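Local coordinates for VOC domain-containing protein (Streptococcus mutans, PDB 3L7T), which binds zinc as a member of the vicinal oxygen chelate (glyoxalase) superfamily and may have lactoylglutathione lyase activity, though this is not established, at residues V9-S14 against E21-Q26; Y43-K48 against L54-N59; V109-D112 against K117-A120. All coordinates share one frame; numbering follows the deposited sequence.

How the contacts relate
Contacts 1 and 2 adjoin, their centres 7 Å apart, in the sheet ordered 5-12, 52-58, 42-49, 30-37. Contact 1 sets helix 16-26 against strand 5-12, outermost of its sheet within this chain; contact 2 is the hairpin of its two inner strands. Contact 3 comes last along the chain, in a second sheet of matching topology, about 23 Å from contact 1 and 28 Å from contact 2 between centres, with no touch. The two sheets are the paired βαβββ modules of the vicinal oxygen chelate fold. Zinc is held here by His8 and Glu55 of the first module; the other ligands, His84 and Glu131, belong to the second, and the second subunit probably supplies them.

Contact 1: V9-S14 against E21-Q26; sequences VALIVS and EFYVNQ
This is a small, buried apolar contact in the first βαβββ module of the vicinal oxygen chelate fold, where Tyr23 of helix 16-26 reaches across to Leu11 of strand 5-12 and to Val13 just beyond it in the chain. The backbones stay well apart, with the CA atoms of Val13 and Phe22 10.9 Å from each other, and no hydrogen bond joins the segments. A long, flat aromatic therefore suits the helix position, because its ring can span the gap. Leu11 and Tyr23 approach from opposite directions: CD2 of Leu11 ends 3.9 Å from OH of Tyr23, and CD1 of Leu11 lies near the same oxygen. In Leu11 the first torsion of 61° sets CG between backbone N and carbonyl carbon, and both methyls end beside the Tyr23 hydroxyl. Val13 adds a smaller contact, its CG1 4.4 Å from CE2 of Tyr23; both branched residues meet the ring obliquely. The buried hydroxyl is satisfied elsewhere, by a hydrogen bond to Asp124, so Tyr23 can combine an apolar flank with a polar anchor. On its other flank strand 5-12 pairs in antiparallel fashion with a strand of the second subunit, which carries the sheet across the dimer interface. Within the helix, Gln26 N bonds to Glu21 O in a wider π-type turn, while Phe22 CD2 sits 3.7 Å above the plane of the Tyr23 ring, over its centre.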
loop_
_atom_site.group_PDB
_atom_site.type_symbol
_atom_site.label_atom_id
_atom_site.label_comp_id
_atom_site.label_asym_id
_atom_site.label_seq_id
_atom_site.Cartn_x
_atom_site.Cartn_y
_atom_site.Cartn_z
ATOM N N VAL A 9 -2.278 4.926 -3.777
ATOM C CA VAL A 9 -2.319 3.675 -3.029
ATOM C C VAL A 9 -3.778 3.530 -2.648
ATOM O O VAL A 9 -4.401 4.510 -2.235
ATOM C CB VAL A 9 -1.527 3.801 -1.717
ATOM C CG1 VAL A 9 -1.388 2.419 -1.069
ATOM C CG2 VAL A 9 -0.110 4.330 -2.023
ATOM N N ALA A 10 -4.318 2.340 -2.850
ATOM C CA ALA A 10 -5.738 2.077 -2.575
ATOM C C ALA A 10 -5.838 1.150 -1.388
ATOM O O ALA A 10 -4.928 0.362 -1.115
ATOM C CB ALA A 10 -6.380 1.446 -3.787
ATOM N N LEU A 11 -6.934 1.286 -0.649
ATOM C CA LEU A 11 -7.150 0.397 0.476
ATOM C C LEU A 11 -8.618 0.186 0.628
ATOM O O LEU A 11 -9.430 0.973 0.105
ATOM C CB LEU A 11 -6.542 0.978 1.750
ATOM C CG LEU A 11 -7.049 2.309 2.285
ATOM C CD1 LEU A 11 -8.053 2.032 3.381
ATOM C CD2 LEU A 11 -5.892 3.120 2.854
ATOM N N ILE A 12 -8.944 -0.898 1.315
ATOM C CA ILE A 12 -10.330 -1.313 1.554
ATOM C C ILE A 12 -10.653 -1.172 3.040
ATOM O O ILE A 12 -9.868 -1.544 3.891
ATOM C CB ILE A 12 -10.545 -2.768 1.095
ATOM C CG1 ILE A 12 -10.483 -2.804 -0.444
ATOM C CG2 ILE A 12 -11.922 -3.330 1.622
ATOM C CD1 ILE A 12 -10.621 -4.162 -1.092
ATOM N N VAL A 13 -11.863 -0.700 3.350
ATOM C CA VAL A 13 -12.293 -0.516 4.734
ATOM C C VAL A 13 -13.647 -1.229 4.890
ATOM O O VAL A 13 -14.292 -1.539 3.889
ATOM C CB VAL A 13 -12.432 0.979 5.128
ATOM C CG1 VAL A 13 -11.070 1.728 4.973
ATOM C CG2 VAL A 13 -13.539 1.672 4.319
ATOM N N SER A 14 -13.952 -1.651 6.110
ATOM C CA SER A 14 -15.180 -2.408 6.353
ATOM C C SER A 14 -16.378 -1.459 6.514
ATOM O O SER A 14 -17.490 -1.786 6.098
ATOM C CB SER A 14 -15.028 -3.350 7.576
ATOM O OG SER A 14 -14.927 -2.601 8.794
ATOM N N GLU A 21 -14.569 9.069 8.848
ATOM C CA GLU A 21 -14.262 9.800 10.086
ATOM C C GLU A 21 -12.762 9.728 10.470
ATOM O O GLU A 21 -12.123 10.750 10.749
ATOM C CB GLU A 21 -15.143 9.258 11.228
ATOM C CG GLU A 21 -14.737 9.699 12.642
ATOM C CD GLU A 21 -14.881 11.209 12.878
ATOM O OE1 GLU A 21 -15.781 11.833 12.277
ATOM O OE2 GLU A 21 -14.070 11.770 13.652
ATOM N N PHE A 22 -12.196 8.526 10.451
ATOM C CA PHE A 22 -10.801 8.335 10.832
ATOM C C PHE A 22 -9.856 9.117 9.908
ATOM O O PHE A 22 -9.059 9.935 10.358
ATOM C CB PHE A 22 -10.465 6.834 10.818
ATOM C CG PHE A 22 -9.026 6.517 11.155
ATOM C CD1 PHE A 22 -8.617 6.422 12.488
ATOM C CD2 PHE A 22 -8.083 6.268 10.154
ATOM C CE1 PHE A 22 -7.314 6.047 12.807
ATOM C CE2 PHE A 22 -6.786 5.897 10.473
ATOM C CZ PHE A 22 -6.382 5.837 11.797
ATOM N N TYR A 23 -9.904 8.822 8.612
ATOM C CA TYR A 23 -8.979 9.436 7.646
ATOM C C TYR A 23 -9.165 10.947 7.434
ATOM O O TYR A 23 -8.195 11.692 7.242
ATOM C CB TYR A 23 -9.046 8.666 6.308
ATOM C CG TYR A 23 -8.354 7.286 6.374
ATOM C CD1 TYR A 23 -6.964 7.184 6.348
ATOM C CD2 TYR A 23 -9.097 6.104 6.513
ATOM C CE1 TYR A 23 -6.316 5.974 6.477
ATOM C CE2 TYR A 23 -8.449 4.860 6.648
ATOM C CZ TYR A 23 -7.051 4.809 6.620
ATOM O OH TYR A 23 -6.380 3.602 6.738
ATOM N N VAL A 24 -10.416 11.365 7.302
ATOM C CA VAL A 24 -10.710 12.743 6.911
ATOM C C VAL A 24 -10.773 13.621 8.168
ATOM O O VAL A 24 -10.073 14.625 8.266
ATOM C CB VAL A 24 -12.022 12.849 6.092
ATOM C CG1 VAL A 24 -12.353 14.301 5.781
ATOM C CG2 VAL A 24 -11.940 12.039 4.767
ATOM N N ASN A 25 -11.478 13.167 9.194
ATOM C CA ASN A 25 -11.658 13.996 10.401
ATOM C C ASN A 25 -10.612 13.902 11.515
ATOM O O ASN A 25 -10.306 14.893 12.174
ATOM C CB ASN A 25 -13.081 13.845 10.943
ATOM C CG ASN A 25 -14.114 14.366 9.967
ATOM O OD1 ASN A 25 -13.799 15.213 9.128
ATOM N ND2 ASN A 25 -15.337 13.853 10.046
ATOM N N GLN A 26 -10.036 12.725 11.717
ATOM C CA GLN A 26 -8.983 12.575 12.708
ATOM C C GLN A 26 -7.559 12.755 12.153
ATOM O O GLN A 26 -6.719 13.452 12.743
ATOM C CB GLN A 26 -9.138 11.235 13.417
ATOM C CG GLN A 26 -10.446 11.125 14.182
ATOM C CD GLN A 26 -10.444 9.940 15.107
ATOM O OE1 GLN A 26 -10.286 10.077 16.328
ATOM N NE2 GLN A 26 -10.516 8.754 14.526
#

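Contact 2: Y43-K48 against L54-N59; sequences YKLDLK and LEIFGN
Tyr43, near the start of strand 42-49, pairs with Gly58 in this antiparallel β hairpin, its N giving a 3.0 Å hydrogen bond to Gly58 O. At the edge of the Tyr43 ring, suited to its slightly positive hydrogens, lie Gly58 O and OD1 of Asn59, whose ND2 is hydrogen-bonded to Asp63. Lys44 comes next, on the face shared with Asp46, Glu55 and Phe57. Its CG stands anti to the backbone N (chi1 180°), which lays the chain alongside Phe57: CG sits over one face in a CH-π contact, 4.1 Å from the ring centroid. Beyond, NZ joins a salt-bridge network, 2.6 Å from Asp46 OD1 and, by a weak bond, 3.1 Å from Glu55 OE2. The lysine thus links two carboxylates, one of them on the zinc ligand Glu55. Leu45 turns to the other face and pairs with Ile56, whose N reaches Leu45 O at 2.7 Å. Asp46 has a second charged partner in Arg33. Leu47 pairs with Leu54, and its CD1 is 4.2 Å from CG1 of Ile56. These leucines suit the face turned to helix 16-26, where Leu45 meets Tyr16 and Tyr20, while strands 30-37 and 5-12 flank the hairpin.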
loop_
_atom_site.group_PDB
_atom_site.type_symbol
_atom_site.label_atom_id
_atom_site.label_comp_id
_atom_site.label_asym_id
_atom_site.label_seq_id
_atom_site.Cartn_x
_atom_site.Cartn_y
_atom_site.Cartn_z
ATOM N N TYR A 43 -18.398 3.046 -2.503
ATOM C CA TYR A 43 -17.880 4.404 -2.284
ATOM C C TYR A 43 -16.399 4.405 -2.514
ATOM O O TYR A 43 -15.679 3.501 -2.037
ATOM C CB TYR A 43 -18.174 4.917 -0.856
ATOM C CG TYR A 43 -19.665 5.091 -0.626
ATOM C CD1 TYR A 43 -20.289 6.296 -0.941
ATOM C CD2 TYR A 43 -20.429 4.067 -0.105
ATOM C CE1 TYR A 43 -21.633 6.489 -0.734
ATOM C CE2 TYR A 43 -21.809 4.235 0.077
ATOM C CZ TYR A 43 -22.393 5.437 -0.270
ATOM O OH TYR A 43 -23.746 5.629 -0.078
ATOM N N LYS A 44 -15.957 5.367 -3.319
ATOM C CA LYS A 44 -14.545 5.557 -3.568
ATOM C C LYS A 44 -14.184 6.970 -3.151
ATOM O O LYS A 44 -14.788 7.939 -3.614
ATOM C CB LYS A 44 -14.242 5.354 -5.061
ATOM C CG LYS A 44 -12.745 5.545 -5.423
ATOM C CD LYS A 44 -12.478 5.395 -6.936
ATOM C CE LYS A 44 -10.985 5.502 -7.233
ATOM N NZ LYS A 44 -10.513 6.924 -7.411
ATOM N N LEU A 45 -13.357 7.056 -2.121
ATOM C CA LEU A 45 -13.017 8.304 -1.483
ATOM C C LEU A 45 -11.545 8.571 -1.810
ATOM O O LEU A 45 -10.667 7.802 -1.392
ATOM C CB LEU A 45 -13.189 8.164 0.025
ATOM C CG LEU A 45 -12.675 9.345 0.861
ATOM C CD1 LEU A 45 -13.352 10.700 0.569
ATOM C CD2 LEU A 45 -12.783 9.001 2.324
ATOM N N ASP A 46 -11.282 9.671 -2.515
ATOM C CA ASP A 46 -9.912 9.990 -2.939
ATOM C C ASP A 46 -9.336 11.113 -2.091
ATOM O O ASP A 46 -9.898 12.221 -2.037
ATOM C CB ASP A 46 -9.911 10.410 -4.408
ATOM C CG ASP A 46 -10.443 9.309 -5.339
ATOM O OD1 ASP A 46 -10.234 8.100 -5.056
ATOM O OD2 ASP A 46 -11.047 9.659 -6.382
ATOM N N LEU A 47 -8.227 10.814 -1.410
ATOM C CA LEU A 47 -7.628 11.750 -0.442
ATOM C C LEU A 47 -6.267 12.243 -0.901
ATOM O O LEU A 47 -5.491 11.496 -1.483
ATOM C CB LEU A 47 -7.446 11.033 0.900
ATOM C CG LEU A 47 -8.742 10.471 1.492
ATOM C CD1 LEU A 47 -8.516 10.010 2.934
ATOM C CD2 LEU A 47 -9.897 11.523 1.487
ATOM N N LYS A 48 -5.935 13.489 -0.577
ATOM C CA LYS A 48 -4.633 13.988 -0.948
ATOM C C LYS A 48 -3.582 13.735 0.117
ATOM O O LYS A 48 -3.764 14.122 1.284
ATOM C CB LYS A 48 -4.710 15.486 -1.233
ATOM C CG LYS A 48 -3.392 16.051 -1.714
ATOM C CD LYS A 48 -3.578 17.436 -2.371
ATOM C CE LYS A 48 -2.309 17.831 -3.133
ATOM N NZ LYS A 48 -1.240 18.126 -2.124
ATOM N N LEU A 54 -4.546 8.806 -1.817
ATOM C CA LEU A 54 -4.989 7.569 -1.147
ATOM C C LEU A 54 -6.413 7.316 -1.592
ATOM O O LEU A 54 -7.245 8.211 -1.483
ATOM C CB LEU A 54 -4.996 7.778 0.376
ATOM C CG LEU A 54 -3.681 8.256 0.952
ATOM C CD1 LEU A 54 -3.846 8.406 2.502
ATOM C CD2 LEU A 54 -2.553 7.333 0.609
ATOM N N GLU A 55 -6.689 6.134 -2.144
ATOM C CA GLU A 55 -8.028 5.821 -2.621
ATOM C C GLU A 55 -8.655 4.895 -1.613
ATOM O O GLU A 55 -8.223 3.762 -1.485
ATOM C CB GLU A 55 -7.975 5.075 -3.957
ATOM C CG GLU A 55 -7.524 5.895 -5.137
ATOM C CD GLU A 55 -7.730 5.161 -6.448
ATOM O OE1 GLU A 55 -7.868 3.905 -6.420
ATOM O OE2 GLU A 55 -7.574 5.832 -7.492
ATOM N N ILE A 56 -9.672 5.357 -0.908
ATOM C CA ILE A 56 -10.337 4.514 0.073
ATOM C C ILE A 56 -11.609 3.907 -0.550
ATOM O O ILE A 56 -12.487 4.645 -1.028
ATOM C CB ILE A 56 -10.685 5.316 1.322
ATOM C CG1 ILE A 56 -9.473 6.092 1.862
ATOM C CG2 ILE A 56 -11.307 4.416 2.385
ATOM C CD1 ILE A 56 -8.344 5.258 2.309
ATOM N N PHE A 57 -11.730 2.583 -0.491
ATOM C CA PHE A 57 -12.901 1.904 -1.030
ATOM C C PHE A 57 -13.649 1.249 0.094
ATOM O O PHE A 57 -13.072 0.500 0.858
ATOM C CB PHE A 57 -12.503 0.810 -2.014
ATOM C CG PHE A 57 -11.975 1.326 -3.324
ATOM C CD1 PHE A 57 -12.824 1.494 -4.412
ATOM C CD2 PHE A 57 -10.613 1.531 -3.495
ATOM C CE1 PHE A 57 -12.334 1.895 -5.660
ATOM C CE2 PHE A 57 -10.100 1.898 -4.751
ATOM C CZ PHE A 57 -10.982 2.094 -5.825
ATOM N N GLY A 58 -14.958 1.434 0.151
ATOM C CA GLY A 58 -15.704 0.687 1.161
ATOM C C GLY A 58 -17.160 0.933 0.902
ATOM O O GLY A 58 -17.528 1.599 -0.064
ATOM N N ASN A 59 -17.972 0.396 1.781
ATOM C CA ASN A 59 -19.405 0.564 1.652
ATOM C C ASN A 59 -19.981 0.884 3.024
ATOM O O ASN A 59 -19.359 0.619 4.048
ATOM C CB ASN A 59 -20.034 -0.695 1.061
ATOM C CG ASN A 59 -21.459 -0.462 0.574
ATOM O OD1 ASN A 59 -21.910 0.668 0.525
ATOM N ND2 ASN A 59 -22.162 -1.536 0.196
#

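Contact 3: V109-D112 against K117-A120; sequences VRYD and KKMA
Asp112 N gives the shortest polar bond across the pair, 2.8 Å to Lys117 O, with an N-H...O angle of 158° and the donor tilted from the carbonyl plane. It closes the turn between the two segments. The carboxylate of Asp112 works on the turn as well: OD1 accepts a hydrogen bond from Tyr114 N, two residues on, as in an Asx turn. A short side chain with two acceptors fits this place, where OD1 can take the N-H of Tyr114 and, weakly, that of Thr115; OD2 instead ties the turn to His133 NE2 of strand 129-133. Further along, Arg110 and Met119 form a hydrogen-bonded antiparallel pair, Arg110 N to Met119 O at 3.0 Å and Met119 N to Arg110 O at 2.9 Å, and Tyr111 faces Lys118 in a non-hydrogen-bonded pair. The two strands are a β hairpin at the edge of the second sheet of the vicinal oxygen chelate fold, where strand 110-111 is outermost. Unbranched Met119 lies along the face it shares with Arg110. Its first torsion of 52° holds CG close to the facing strand, 3.5 Å from Arg110 O, and the chain then runs over the backbone to bring SD 3.7 Å from CA of Asp112. The methyl CE ends 3.8 Å from Arg110 CG, while Met119 also packs on Glu131, a zinc-binding residue of this protein, though no zinc is bound to it in this chain here. Tyr111 and Lys118 lie side by side and point the same way on the opposite face. The lysine's methylene chain supplies apolar surface there: CG approaches the ring obliquely, 3.7 Å from CE1 of Tyr111. Val109 CG1 touches the same Lys118 CG at 4.0 Å, and Val109 also packs against helix 92-102.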
loop_
_atom_site.group_PDB
_atom_site.type_symbol
_atom_site.label_atom_id
_atom_site.label_comp_id
_atom_site.label_asym_id
_atom_site.label_seq_id
_atom_site.Cartn_x
_atom_site.Cartn_y
_atom_site.Cartn_z
ATOM N N VAL A 109 7.319 5.049 20.747
ATOM C CA VAL A 109 8.297 5.517 19.791
ATOM C C VAL A 109 9.505 4.583 19.743
ATOM O O VAL A 109 10.162 4.342 20.766
ATOM C CB VAL A 109 8.745 6.940 20.133
ATOM C CG1 VAL A 109 9.899 7.363 19.253
ATOM C CG2 VAL A 109 7.569 7.897 19.996
ATOM N N ARG A 110 9.817 4.087 18.550
ATOM C CA ARG A 110 11.043 3.350 18.340
ATOM C C ARG A 110 11.895 4.003 17.267
ATOM O O ARG A 110 11.537 5.050 16.734
ATOM C CB ARG A 110 10.765 1.900 17.987
ATOM C CG ARG A 110 9.629 1.687 17.030
ATOM C CD ARG A 110 8.935 0.358 17.331
ATOM N NE ARG A 110 9.847 -0.613 17.937
ATOM C CZ ARG A 110 10.456 -1.585 17.259
ATOM N NH1 ARG A 110 10.246 -1.711 15.954
ATOM N NH2 ARG A 110 11.265 -2.435 17.882
ATOM N N TYR A 111 13.071 3.466 17.039
ATOM C CA TYR A 111 14.011 4.070 16.129
ATOM C C TYR A 111 14.213 3.180 14.907
ATOM O O TYR A 111 14.248 2.006 15.018
ATOM C CB TYR A 111 15.336 4.379 16.836
ATOM C CG TYR A 111 15.186 5.278 18.012
ATOM C CD1 TYR A 111 15.442 6.614 17.910
ATOM C CD2 TYR A 111 14.755 4.799 19.213
ATOM C CE1 TYR A 111 15.288 7.440 18.957
ATOM C CE2 TYR A 111 14.590 5.617 20.265
ATOM C CZ TYR A 111 14.855 6.943 20.140
ATOM O OH TYR A 111 14.692 7.755 21.220
ATOM N N ASP A 112 14.312 3.772 13.737
ATOM C CA ASP A 112 14.463 3.017 12.500
ATOM C C ASP A 112 15.755 2.242 12.583
ATOM O O ASP A 112 16.738 2.740 13.057
ATOM C CB ASP A 112 14.476 3.947 11.290
ATOM C CG ASP A 112 14.472 3.219 10.002
ATOM O OD1 ASP A 112 15.362 2.444 9.753
ATOM O OD2 ASP A 112 13.582 3.415 9.201
ATOM N N LYS A 117 16.224 7.092 12.899
ATOM C CA LYS A 117 15.163 8.113 12.929
ATOM C C LYS A 117 13.934 7.599 13.660
ATOM O O LYS A 117 13.544 6.452 13.465
ATOM C CB LYS A 117 14.772 8.538 11.509
ATOM C CG LYS A 117 15.894 9.222 10.710
ATOM C CD LYS A 117 16.032 10.702 11.075
ATOM C CE LYS A 117 15.799 11.598 9.867
ATOM N NZ LYS A 117 16.861 11.421 8.838
ATOM N N LYS A 118 13.320 8.453 14.480
ATOM C CA LYS A 118 12.144 8.064 15.245
ATOM C C LYS A 118 10.961 7.648 14.360
ATOM O O LYS A 118 10.735 8.201 13.292
ATOM C CB LYS A 118 11.720 9.187 16.191
ATOM C CG LYS A 118 12.692 9.446 17.316
ATOM C CD LYS A 118 12.741 10.932 17.636
ATOM C CE LYS A 118 12.149 11.230 19.007
ATOM N NZ LYS A 118 12.884 10.530 20.098
ATOM N N MET A 119 10.153 6.725 14.862
ATOM C CA MET A 119 8.967 6.290 14.118
ATOM C C MET A 119 8.023 5.681 15.132
ATOM O O MET A 119 8.453 5.331 16.230
ATOM C CB MET A 119 9.341 5.240 13.087
ATOM C CG MET A 119 10.124 4.111 13.675
ATOM S SD MET A 119 10.716 2.945 12.446
ATOM C CE MET A 119 10.668 1.435 13.404
ATOM N N ALA A 120 6.742 5.538 14.770
ATOM C CA ALA A 120 5.777 4.929 15.681
ATOM C C ALA A 120 4.617 4.383 14.850
ATOM O O ALA A 120 4.225 5.007 13.878
ATOM C CB ALA A 120 5.282 5.953 16.676
#